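Local coordinates for protein putative branched-chain amino acid aminotransferase IlvE (Streptococcus mutans, PDB 4DQN) that probably transfers the amino group of leucine, isoleucine or valine to 2-oxoglutarate, giving glutamate and branched 2-oxo acids, with pyridoxal 5'-phosphate as cofactor, at residues N169-D174 and S209-L214. Sequence-based numbering, arbitrary orientation.
Sequences NFLIQD and SDVIYL
Phe170 leans across onto Ser209 and Asp210, and its side chain is worth tracing outward. CB packs on CD1 of Ile212 and is equally near the carbonyl O of Asp210, both at 3.8 Å. CG is beside the backbone N (chi1 -69°), where it comes near that same oxygen; CD1 is closer to it. Farther out, CE1 touches both CB of Ser209 and CB of Asp210, and CZ again meets CB of Ser209. That serine CB sits over the ring face, 4.1 Å from the centroid, a CH-pi contact.

The two strands run in the same direction, their short axes 37° apart. Ser209 N gives a hydrogen bond to Asn169 O (3.0 Å), Leu171 N one to Asp210 O (3.1 Å), and Ile212 N one to Leu171 O (2.8 Å). Within 209-214, Val211 N hydrogen-bonds Asp210 OD1 at 2.7 Å. Farther along, CG2 of Ile172 lies 3.7 Å from CG of Leu214, the two side chains crossing at about a right angle.

Strands 168-172 and 211-214 are joined through helix 190-205 as a beta-alpha-beta unit; the helix covers Val211 and Tyr213, while strand 292-301 flanks Phe170 and Ile172. Asp174 OD1 is hydrogen-bonded to His219 ND1 and OD2 to His301 NE2. The chemistry thus divides: backbone bonds set the pairing of the strands, and apolar contacts of Phe170, Ile172, Ile212 and Leu214 pack beside the paired backbones.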
ATOM      1  N   ASN A 169     -16.528  -6.531 -20.925  1.00 33.25           N
ATOM      2  CA  ASN A 169     -16.339  -7.840 -20.318  1.00 34.60           C
ATOM      3  C   ASN A 169     -15.280  -7.809 -19.227  1.00 34.55           C
ATOM      4  O   ASN A 169     -14.315  -7.040 -19.309  1.00 33.23           O
ATOM      5  CB  ASN A 169     -15.967  -8.876 -21.394  1.00 35.44           C
ATOM      6  CG  ASN A 169     -17.002  -8.963 -22.507  1.00 36.45           C
ATOM      7  OD1 ASN A 169     -18.206  -9.012 -22.250  1.00 39.24           O
ATOM      8  ND2 ASN A 169     -16.534  -8.968 -23.754  1.00 34.04           N
ATOM      9  N   PHE A 170     -15.456  -8.656 -18.214  1.00 29.04           N
ATOM     10  CA  PHE A 170     -14.560  -8.673 -17.060  1.00 33.01           C
ATOM     11  C   PHE A 170     -14.111 -10.085 -16.766  1.00 32.82           C
ATOM     12  O   PHE A 170     -14.796 -11.044 -17.143  1.00 33.98           O
ATOM     13  CB  PHE A 170     -15.262  -8.094 -15.837  1.00 33.67           C
ATOM     14  CG  PHE A 170     -15.523  -6.622 -15.950  1.00 33.36           C
ATOM     15  CD1 PHE A 170     -14.597  -5.702 -15.467  1.00 33.01           C
ATOM     16  CD2 PHE A 170     -16.671  -6.160 -16.571  1.00 32.69           C
ATOM     17  CE1 PHE A 170     -14.824  -4.340 -15.582  1.00 34.17           C
ATOM     18  CE2 PHE A 170     -16.912  -4.802 -16.690  1.00 33.44           C
ATOM     19  CZ  PHE A 170     -15.988  -3.889 -16.191  1.00 36.33           C
ATOM     20  N   LEU A 171     -12.974 -10.204 -16.086  1.00 29.82           N
ATOM     21  CA  LEU A 171     -12.341 -11.502 -15.821  1.00 34.31           C
ATOM     22  C   LEU A 171     -12.253 -11.799 -14.319  1.00 34.41           C
ATOM     23  O   LEU A 171     -11.748 -10.982 -13.547  1.00 32.25           O
ATOM     24  CB  LEU A 171     -10.926 -11.524 -16.426  1.00 34.77           C
ATOM     25  CG  LEU A 171     -10.010 -12.691 -16.028  1.00 32.71           C
ATOM     26  CD1 LEU A 171     -10.521 -13.986 -16.646  1.00 34.18           C
ATOM     27  CD2 LEU A 171      -8.555 -12.437 -16.428  1.00 35.77           C
ATOM     28  N   ILE A 172     -12.749 -12.958 -13.895  1.00 34.27           N
ATOM     29  CA  ILE A 172     -12.458 -13.433 -12.535  1.00 32.98           C
ATOM     30  C   ILE A 172     -11.170 -14.255 -12.549  1.00 35.70           C
ATOM     31  O   ILE A 172     -11.116 -15.300 -13.199  1.00 34.47           O
ATOM     32  CB  ILE A 172     -13.602 -14.286 -11.980  1.00 35.18           C
ATOM     33  CG1 ILE A 172     -14.886 -13.454 -11.918  1.00 33.22           C
ATOM     34  CG2 ILE A 172     -13.240 -14.813 -10.598  1.00 36.66           C
ATOM     35  CD1 ILE A 172     -16.119 -14.241 -11.503  1.00 36.17           C
ATOM     36  N   GLN A 173     -10.133 -13.785 -11.853  1.00 34.85           N
ATOM     37  CA  GLN A 173      -8.826 -14.449 -11.883  1.00 38.54           C
ATOM     38  C   GLN A 173      -8.389 -14.746 -10.455  1.00 39.97           C
ATOM     39  O   GLN A 173      -7.864 -13.872  -9.764  1.00 37.26           O
ATOM     40  CB  GLN A 173      -7.782 -13.579 -12.619  1.00 35.40           C
ATOM     41  CG  GLN A 173      -6.409 -14.244 -12.841  1.00 38.82           C
ATOM     42  CD  GLN A 173      -6.448 -15.398 -13.837  1.00 41.25           C
ATOM     43  OE1 GLN A 173      -7.286 -15.424 -14.739  1.00 43.10           O
ATOM     44  NE2 GLN A 173      -5.541 -16.362 -13.673  1.00 38.65           N
ATOM     45  N   ASP A 174      -8.592 -15.992 -10.028  1.00 40.68           N
ATOM     46  CA  ASP A 174      -8.543 -16.357  -8.607  1.00 39.49           C
ATOM     47  C   ASP A 174      -7.170 -16.349  -7.922  1.00 39.19           C
ATOM     48  O   ASP A 174      -7.101 -16.449  -6.695  1.00 40.30           O
ATOM     49  CB  ASP A 174      -9.232 -17.710  -8.383  1.00 37.30           C
ATOM     50  CG  ASP A 174     -10.731 -17.614  -8.505  1.00 39.06           C
ATOM     51  OD1 ASP A 174     -11.332 -16.964  -7.627  1.00 40.28           O
ATOM     52  OD2 ASP A 174     -11.309 -18.173  -9.466  1.00 36.06           O
ATOM     53  N   SER A 209     -11.719  -5.622 -19.513  1.00 36.43           N
ATOM     54  CA  SER A 209     -11.622  -4.282 -18.940  1.00 37.20           C
ATOM     55  C   SER A 209     -10.863  -4.279 -17.623  1.00 37.20           C
ATOM     56  O   SER A 209     -10.005  -3.429 -17.384  1.00 37.65           O
ATOM     57  CB  SER A 209     -13.020  -3.714 -18.705  1.00 34.60           C
ATOM     58  OG  SER A 209     -13.695  -3.536 -19.927  1.00 43.36           O
ATOM     59  N   ASP A 210     -11.194  -5.237 -16.766  1.00 37.57           N
ATOM     60  CA  ASP A 210     -10.589  -5.324 -15.446  1.00 37.60           C
ATOM     61  C   ASP A 210     -10.870  -6.701 -14.856  1.00 35.13           C
ATOM     62  O   ASP A 210     -11.519  -7.544 -15.489  1.00 33.79           O
ATOM     63  CB  ASP A 210     -11.152  -4.233 -14.528  1.00 34.59           C
ATOM     64  CG  ASP A 210     -10.159  -3.782 -13.469  1.00 38.50           C
ATOM     65  OD1 ASP A 210      -9.246  -4.569 -13.115  1.00 42.69           O
ATOM     66  OD2 ASP A 210     -10.297  -2.642 -12.980  1.00 42.29           O
ATOM     67  N   VAL A 211     -10.368  -6.920 -13.648  1.00 33.61           N
ATOM     68  CA  VAL A 211     -10.601  -8.157 -12.924  1.00 32.20           C
ATOM     69  C   VAL A 211     -11.762  -7.968 -11.939  1.00 35.82           C
ATOM     70  O   VAL A 211     -11.916  -6.889 -11.348  1.00 37.25           O
ATOM     71  CB  VAL A 211      -9.287  -8.624 -12.206  1.00 38.81           C
ATOM     72  CG1 VAL A 211      -9.571  -9.335 -10.898  1.00 34.54           C
ATOM     73  CG2 VAL A 211      -8.465  -9.520 -13.122  1.00 36.86           C
ATOM     74  N   ILE A 212     -12.615  -8.986 -11.808  1.00 31.71           N
ATOM     75  CA  ILE A 212     -13.557  -9.052 -10.690  1.00 33.57           C
ATOM     76  C   ILE A 212     -12.925  -9.951  -9.627  1.00 33.99           C
ATOM     77  O   ILE A 212     -12.585 -11.103  -9.898  1.00 32.16           O
ATOM     78  CB  ILE A 212     -14.934  -9.596 -11.122  1.00 32.05           C
ATOM     79  CG1 ILE A 212     -15.642  -8.580 -12.021  1.00 29.75           C
ATOM     80  CG2 ILE A 212     -15.815  -9.885  -9.928  1.00 33.72           C
ATOM     81  CD1 ILE A 212     -16.967  -9.093 -12.576  1.00 34.16           C
ATOM     82  N   TYR A 213     -12.730  -9.404  -8.433  1.00 32.15           N
ATOM     83  CA  TYR A 213     -12.066 -10.118  -7.353  1.00 32.65           C
ATOM     84  C   TYR A 213     -13.085 -10.854  -6.512  1.00 35.92           C
ATOM     85  O   TYR A 213     -14.184 -10.353  -6.302  1.00 34.17           O
ATOM     86  CB  TYR A 213     -11.304  -9.132  -6.460  1.00 36.01           C
ATOM     87  CG  TYR A 213     -10.192  -8.418  -7.179  1.00 37.30           C
ATOM     88  CD1 TYR A 213     -10.409  -7.188  -7.786  1.00 35.94           C
ATOM     89  CD2 TYR A 213      -8.927  -8.981  -7.260  1.00 36.60           C
ATOM     90  CE1 TYR A 213      -9.394  -6.536  -8.449  1.00 36.61           C
ATOM     91  CE2 TYR A 213      -7.906  -8.342  -7.921  1.00 33.29           C
ATOM     92  CZ  TYR A 213      -8.141  -7.124  -8.514  1.00 36.89           C
ATOM     93  OH  TYR A 213      -7.112  -6.498  -9.177  1.00 33.62           O
ATOM     94  N   LEU A 214     -12.722 -12.036  -6.018  1.00 36.44           N
ATOM     95  CA  LEU A 214     -13.602 -12.782  -5.122  1.00 35.96           C
ATOM     96  C   LEU A 214     -13.099 -12.638  -3.693  1.00 36.82           C
ATOM     97  O   LEU A 214     -12.010 -12.100  -3.465  1.00 37.80           O
ATOM     98  CB  LEU A 214     -13.676 -14.257  -5.514  1.00 36.13           C
ATOM     99  CG  LEU A 214     -13.990 -14.548  -6.977  1.00 35.65           C
ATOM    100  CD1 LEU A 214     -14.283 -16.024  -7.180  1.00 35.74           C
ATOM    101  CD2 LEU A 214     -15.165 -13.684  -7.436  1.00 38.58           C
TER